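Local coordinates for GTPase-activating protein skywalker (Drosophila melanogaster, PDB 5HJQ) that acts through its TBC domain as a GTPase-activating protein for Rab35, binds phosphoinositides, and regulates the recycling and turnover of synaptic vesicle proteins, at residues T146-K151 against A177-N182; F228-K233 against E237-T242. One frame throughout, in Å; residues are numbered along the deposited sequence.

Contact 1 (T146-K151 against A177-N182)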
loop_
_atom_site.group_PDB
_atom_site.type_symbol
_atom_site.label_atom_id
_atom_site.label_comp_id
_atom_site.label_asym_id
_atom_site.label_seq_id
_atom_site.Cartn_x
_atom_site.Cartn_y
_atom_site.Cartn_z
ATOM N N THR A 146 16.109 -0.317 -25.553
ATOM C CA THR A 146 16.339 -0.786 -24.193
ATOM C C THR A 146 16.815 0.380 -23.330
ATOM O O THR A 146 16.550 0.440 -22.128
ATOM C CB THR A 146 17.377 -1.933 -24.173
ATOM O OG1 THR A 146 16.823 -3.091 -24.811
ATOM C CG2 THR A 146 17.773 -2.292 -22.752
ATOM N N GLU A 147 17.498 1.321 -23.973
ATOM C CA GLU A 147 18.141 2.439 -23.293
ATOM C C GLU A 147 17.158 3.340 -22.548
ATOM O O GLU A 147 16.136 3.757 -23.098
ATOM C CB GLU A 147 18.937 3.263 -24.310
ATOM C CG GLU A 147 19.634 4.488 -23.737
ATOM C CD GLU A 147 20.333 5.306 -24.807
ATOM O OE1 GLU A 147 20.743 4.718 -25.829
ATOM O OE2 GLU A 147 20.478 6.533 -24.626
ATOM N N LEU A 148 17.480 3.635 -21.291
ATOM C CA LEU A 148 16.665 4.522 -20.470
ATOM C C LEU A 148 16.814 5.974 -20.911
ATOM O O LEU A 148 17.926 6.481 -21.046
ATOM C CB LEU A 148 17.042 4.392 -18.991
ATOM C CG LEU A 148 16.158 5.141 -17.989
ATOM C CD1 LEU A 148 14.806 4.457 -17.842
ATOM C CD2 LEU A 148 16.849 5.269 -16.635
ATOM N N SER A 149 15.688 6.639 -21.127
ATOM C CA SER A 149 15.694 8.049 -21.492
ATOM C C SER A 149 16.106 8.928 -20.315
ATOM O O SER A 149 15.982 8.528 -19.157
ATOM C CB SER A 149 14.313 8.464 -22.002
ATOM O OG SER A 149 14.144 9.866 -21.928
ATOM N N GLU A 150 16.608 10.123 -20.615
ATOM C CA GLU A 150 16.817 11.133 -19.584
ATOM C C GLU A 150 15.661 12.125 -19.648
ATOM O O GLU A 150 15.312 12.762 -18.646
ATOM C CB GLU A 150 18.168 11.834 -19.752
ATOM N N LYS A 151 15.060 12.234 -20.830
ATOM C CA LYS A 151 13.847 13.021 -21.004
ATOM C C LYS A 151 12.778 12.492 -20.062
ATOM O O LYS A 151 12.567 11.281 -19.987
ATOM C CB LYS A 151 13.348 12.963 -22.453
ATOM C CG LYS A 151 14.417 13.229 -23.508
ATOM C CD LYS A 151 14.610 12.022 -24.425
ATOM C CE LYS A 151 13.378 11.766 -25.290
ATOM N NZ LYS A 151 13.687 10.853 -26.430
ATOM N N ALA A 177 10.713 3.680 -12.694
ATOM C CA ALA A 177 9.314 3.562 -12.294
ATOM C C ALA A 177 8.398 4.020 -13.421
ATOM O O ALA A 177 7.431 3.339 -13.763
ATOM C CB ALA A 177 9.052 4.371 -11.034
ATOM N N ASP A 178 8.725 5.170 -14.003
ATOM C CA ASP A 178 7.968 5.716 -15.123
ATOM C C ASP A 178 7.919 4.743 -16.292
ATOM O O ASP A 178 6.904 4.644 -16.982
ATOM C CB ASP A 178 8.566 7.048 -15.582
ATOM C CG ASP A 178 8.528 8.109 -14.501
ATOM O OD1 ASP A 178 7.629 8.045 -13.636
ATOM O OD2 ASP A 178 9.396 9.010 -14.518
ATOM N N ARG A 179 9.015 4.024 -16.512
ATOM C CA ARG A 179 9.068 3.051 -17.594
ATOM C C ARG A 179 8.189 1.842 -17.293
ATOM O O ARG A 179 7.510 1.326 -18.181
ATOM C CB ARG A 179 10.509 2.602 -17.857
ATOM C CG ARG A 179 10.623 1.540 -18.939
ATOM C CD ARG A 179 11.995 1.544 -19.595
ATOM N NE ARG A 179 13.054 1.109 -18.689
ATOM C CZ ARG A 179 14.341 1.075 -19.014
ATOM N NH1 ARG A 179 14.729 1.454 -20.223
ATOM N NH2 ARG A 179 15.242 0.664 -18.132
ATOM N N ILE A 180 8.203 1.393 -16.043
ATOM C CA ILE A 180 7.417 0.229 -15.648
ATOM C C ILE A 180 5.915 0.475 -15.802
ATOM O O ILE A 180 5.201 -0.354 -16.368
ATOM C CB ILE A 180 7.706 -0.187 -14.194
ATOM C CG1 ILE A 180 9.156 -0.647 -14.044
ATOM C CG2 ILE A 180 6.769 -1.305 -13.767
ATOM C CD1 ILE A 180 9.459 -1.248 -12.685
ATOM N N VAL A 181 5.438 1.614 -15.305
ATOM C CA VAL A 181 4.011 1.920 -15.366
ATOM C C VAL A 181 3.562 2.147 -16.810
ATOM O O VAL A 181 2.412 1.878 -17.158
ATOM C CB VAL A 181 3.645 3.153 -14.504
ATOM C CG1 VAL A 181 3.965 2.891 -13.043
ATOM C CG2 VAL A 181 4.370 4.396 -14.992
ATOM N N ASN A 182 4.474 2.628 -17.652
ATOM C CA ASN A 182 4.193 2.771 -19.075
ATOM C C ASN A 182 3.988 1.410 -19.717
ATOM O O ASN A 182 3.056 1.214 -20.497
ATOM C CB ASN A 182 5.324 3.518 -19.783
ATOM C CG ASN A 182 5.072 5.013 -19.866
ATOM O OD1 ASN A 182 4.655 5.527 -20.904
ATOM N ND2 ASN A 182 5.326 5.719 -18.771
#

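Contact 2 (F228-K233 against E237-T242)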
loop_
_atom_site.group_PDB
_atom_site.type_symbol
_atom_site.label_atom_id
_atom_site.label_comp_id
_atom_site.label_asym_id
_atom_site.label_seq_id
_atom_site.Cartn_x
_atom_site.Cartn_y
_atom_site.Cartn_z
ATOM N N PHE A 228 -5.255 -6.769 -4.673
ATOM C CA PHE A 228 -4.087 -6.003 -4.255
ATOM C C PHE A 228 -4.197 -4.554 -4.708
ATOM O O PHE A 228 -4.127 -3.626 -3.901
ATOM C CB PHE A 228 -2.798 -6.622 -4.815
ATOM C CG PHE A 228 -2.505 -7.994 -4.289
ATOM C CD1 PHE A 228 -3.038 -9.115 -4.902
ATOM C CD2 PHE A 228 -1.702 -8.164 -3.174
ATOM C CE1 PHE A 228 -2.771 -10.379 -4.416
ATOM C CE2 PHE A 228 -1.433 -9.426 -2.681
ATOM C CZ PHE A 228 -1.969 -10.535 -3.303
ATOM N N ILE A 229 -4.368 -4.376 -6.013
ATOM C CA ILE A 229 -4.341 -3.057 -6.624
ATOM C C ILE A 229 -5.609 -2.805 -7.444
ATOM O O ILE A 229 -5.874 -3.503 -8.424
ATOM C CB ILE A 229 -3.097 -2.896 -7.523
ATOM C CG1 ILE A 229 -1.815 -2.925 -6.685
ATOM C CG2 ILE A 229 -3.163 -1.606 -8.298
ATOM C CD1 ILE A 229 -0.552 -3.047 -7.519
ATOM N N ASN A 230 -6.396 -1.814 -7.036
ATOM C CA ASN A 230 -7.622 -1.483 -7.756
ATOM C C ASN A 230 -7.305 -0.811 -9.085
ATOM O O ASN A 230 -6.420 0.040 -9.159
ATOM C CB ASN A 230 -8.524 -0.593 -6.903
ATOM C CG ASN A 230 -9.121 -1.339 -5.727
ATOM O OD1 ASN A 230 -9.256 -0.791 -4.632
ATOM N ND2 ASN A 230 -9.468 -2.605 -5.944
ATOM N N GLN A 231 -8.036 -1.193 -10.129
ATOM C CA GLN A 231 -7.661 -0.832 -11.491
ATOM C C GLN A 231 -8.676 0.050 -12.219
ATOM O O GLN A 231 -8.332 0.696 -13.211
ATOM C CB GLN A 231 -7.409 -2.108 -12.291
ATOM C CG GLN A 231 -6.211 -2.898 -11.778
ATOM C CD GLN A 231 -6.206 -4.332 -12.261
ATOM O OE1 GLN A 231 -6.598 -4.625 -13.392
ATOM N NE2 GLN A 231 -5.777 -5.240 -11.394
ATOM N N THR A 232 -9.915 0.081 -11.736
ATOM C CA THR A 232 -10.920 0.978 -12.299
ATOM C C THR A 232 -11.406 1.961 -11.240
ATOM O O THR A 232 -11.218 1.742 -10.043
ATOM C CB THR A 232 -12.131 0.212 -12.873
ATOM O OG1 THR A 232 -12.915 -0.333 -11.805
ATOM C CG2 THR A 232 -11.677 -0.909 -13.796
ATOM N N LYS A 233 -12.026 3.047 -11.684
ATOM C CA LYS A 233 -12.525 4.061 -10.768
ATOM C C LYS A 233 -13.697 3.513 -9.964
ATOM O O LYS A 233 -13.916 3.912 -8.820
ATOM C CB LYS A 233 -12.925 5.317 -11.540
ATOM C CG LYS A 233 -13.344 6.492 -10.674
ATOM C CD LYS A 233 -12.863 7.815 -11.273
ATOM C CE LYS A 233 -12.763 7.748 -12.795
ATOM N NZ LYS A 233 -11.899 8.826 -13.358
ATOM N N GLU A 237 -13.848 3.200 -5.817
ATOM C CA GLU A 237 -14.853 3.840 -4.982
ATOM C C GLU A 237 -15.642 2.834 -4.154
ATOM O O GLU A 237 -16.095 3.155 -3.058
ATOM C CB GLU A 237 -15.790 4.705 -5.828
ATOM C CG GLU A 237 -17.178 4.145 -6.066
ATOM C CD GLU A 237 -18.122 5.202 -6.614
ATOM O OE1 GLU A 237 -17.629 6.255 -7.076
ATOM O OE2 GLU A 237 -19.352 4.990 -6.569
ATOM N N VAL A 238 -15.784 1.613 -4.658
ATOM C CA VAL A 238 -16.356 0.540 -3.857
ATOM C C VAL A 238 -15.439 0.258 -2.674
ATOM O O VAL A 238 -15.898 0.005 -1.558
ATOM C CB VAL A 238 -16.559 -0.744 -4.687
ATOM C CG1 VAL A 238 -16.843 -1.938 -3.782
ATOM C CG2 VAL A 238 -17.684 -0.554 -5.699
ATOM N N THR A 239 -14.136 0.331 -2.930
ATOM C CA THR A 239 -13.136 0.054 -1.909
ATOM C C THR A 239 -13.190 1.053 -0.753
ATOM O O THR A 239 -13.286 0.645 0.405
ATOM C CB THR A 239 -11.713 0.053 -2.494
ATOM O OG1 THR A 239 -11.625 -0.908 -3.554
ATOM C CG2 THR A 239 -10.701 -0.303 -1.415
ATOM N N TRP A 240 -13.133 2.350 -1.047
ATOM C CA TRP A 240 -13.135 3.330 0.040
ATOM C C TRP A 240 -14.500 3.412 0.715
ATOM O O TRP A 240 -14.594 3.840 1.864
ATOM C CB TRP A 240 -12.679 4.722 -0.432
ATOM C CG TRP A 240 -13.561 5.482 -1.400
ATOM C CD1 TRP A 240 -13.327 5.678 -2.727
ATOM C CD2 TRP A 240 -14.773 6.201 -1.099
ATOM N NE1 TRP A 240 -14.324 6.448 -3.280
ATOM C CE2 TRP A 240 -15.222 6.782 -2.303
ATOM C CE3 TRP A 240 -15.525 6.396 0.064
ATOM C CZ2 TRP A 240 -16.391 7.536 -2.377
ATOM C CZ3 TRP A 240 -16.683 7.147 -0.011
ATOM C CH2 TRP A 240 -17.105 7.708 -1.222
ATOM N N LYS A 241 -15.547 2.985 0.019
ATOM C CA LYS A 241 -16.855 2.865 0.652
ATOM C C LYS A 241 -16.874 1.670 1.599
ATOM O O LYS A 241 -17.443 1.743 2.686
ATOM C CB LYS A 241 -17.965 2.743 -0.394
ATOM C CG LYS A 241 -18.397 4.075 -0.974
ATOM C CD LYS A 241 -19.447 3.910 -2.054
ATOM C CE LYS A 241 -19.862 5.265 -2.607
ATOM N NZ LYS A 241 -20.707 5.154 -3.825
ATOM N N THR A 242 -16.246 0.573 1.187
ATOM C CA THR A 242 -16.098 -0.591 2.055
ATOM C C THR A 242 -15.357 -0.222 3.336
ATOM O O THR A 242 -15.825 -0.502 4.439
ATOM C CB THR A 242 -15.345 -1.728 1.348
ATOM O OG1 THR A 242 -16.123 -2.200 0.241
ATOM C CG2 THR A 242 -15.091 -2.877 2.309
#

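Contact 1 (T146-K151 against A177-N182)
Leu-148 lays one methyl over the flat end of Arg-179, and the side chains meet at a slant. The CD1 atom of Leu-148 stands 3.6 Å above the guanidinium plane, over its centre, closest to CZ of Arg-179. Because CG of Leu-148 lies anti to the backbone N (chi1 -173°), the branch is carried inward from a loop whose neighbouring side chains, Thr-146 and Glu-147, start away from the helix. Arg-179 leaves helix 171-187 toward this loop, its chain bent at chi3 (68°), and presents a face to the leucine and an edge to the backbone. At that edge, NH1 of Arg-179 lies 2.8 Å from O of Thr-146, a weak hydrogen bond because the N-H points poorly at the oxygen. The stronger polar partner is Glu-210 of helix 210-221, which forms a salt bridge with NE, while Tyr-135 and Phe-143 of helix 134-143 also touch the arginine. Within the helical Rab-GAP TBC domain, one buried side chain thus joins the loop after helix 134-143 to helix 210-221. The chemistry is divided by direction: apolar carbon lies over a face, polar groups are met through N-H groups, and the carboxylate of Glu-210 probably balances the buried positive charge.

Contact 2 (F228-K233 against E237-T242)
A helix N-terminus and the loop leading into it form this contact, in the Rab-GAP TBC domain. Thr-232 is the N-cap of helix 233-250, its OG1 accepting from N of Gln-235, and the first turn continues with the backbone bond from N of Glu-237 to O of Lys-233, 3.1 Å. Two residues farther along the helix, Thr-239 meets Asn-230 of the incoming loop, their side chains approaching from opposite directions. OD1 of Asn-230 comes within 2.6 Å of OG1 of Thr-239, while the same oxygen has CB of Thr-239 at 3.4 Å. The threonine hydroxyl sits beside its own backbone N (chi1 -57°), where it also reaches O of Gln-235, so its single proton has two acceptors within range. With a leucine in place of Asn-230 the side-chain oxygen would be gone, and the threonine hydroxyl would probably be left with O of Gln-235 alone of these two acceptors, its tie to the loop lost. NZ of Lys-241 forms a salt bridge with Glu-237, meeting OE2 at 3.1 Å from above the carboxylate plane. Around this helix start, Gln-231 shares backbone hydrogen bonds with Thr-192 and Tyr-193, Ile-229 packs on Val-221 of helix 210-221, and Thr-239 and Trp-240 rest on Trp-274 of helix 274-279.

How the contacts relate
Both contacts illustrate how an all-helical domain secures its connecting loops: each sets a loop against the helix that follows it. They come in series along the chain, contact 1 closing before contact 2 opens, and all four segments belong to the same Rab-GAP TBC domain. Their centres are 27 Å apart and their nearest atoms about 9 Å, without touching. Helix 210-221 is a common neighbour, meeting contact 1 through Glu-210 and contact 2 through Leu-220 and Val-221. Contact 1 lies away from the phosphoinositide pocket, whereas in contact 2 the Thr-239 side chain is about 10 Å from that of Lys-300, which binds phosphoinositide.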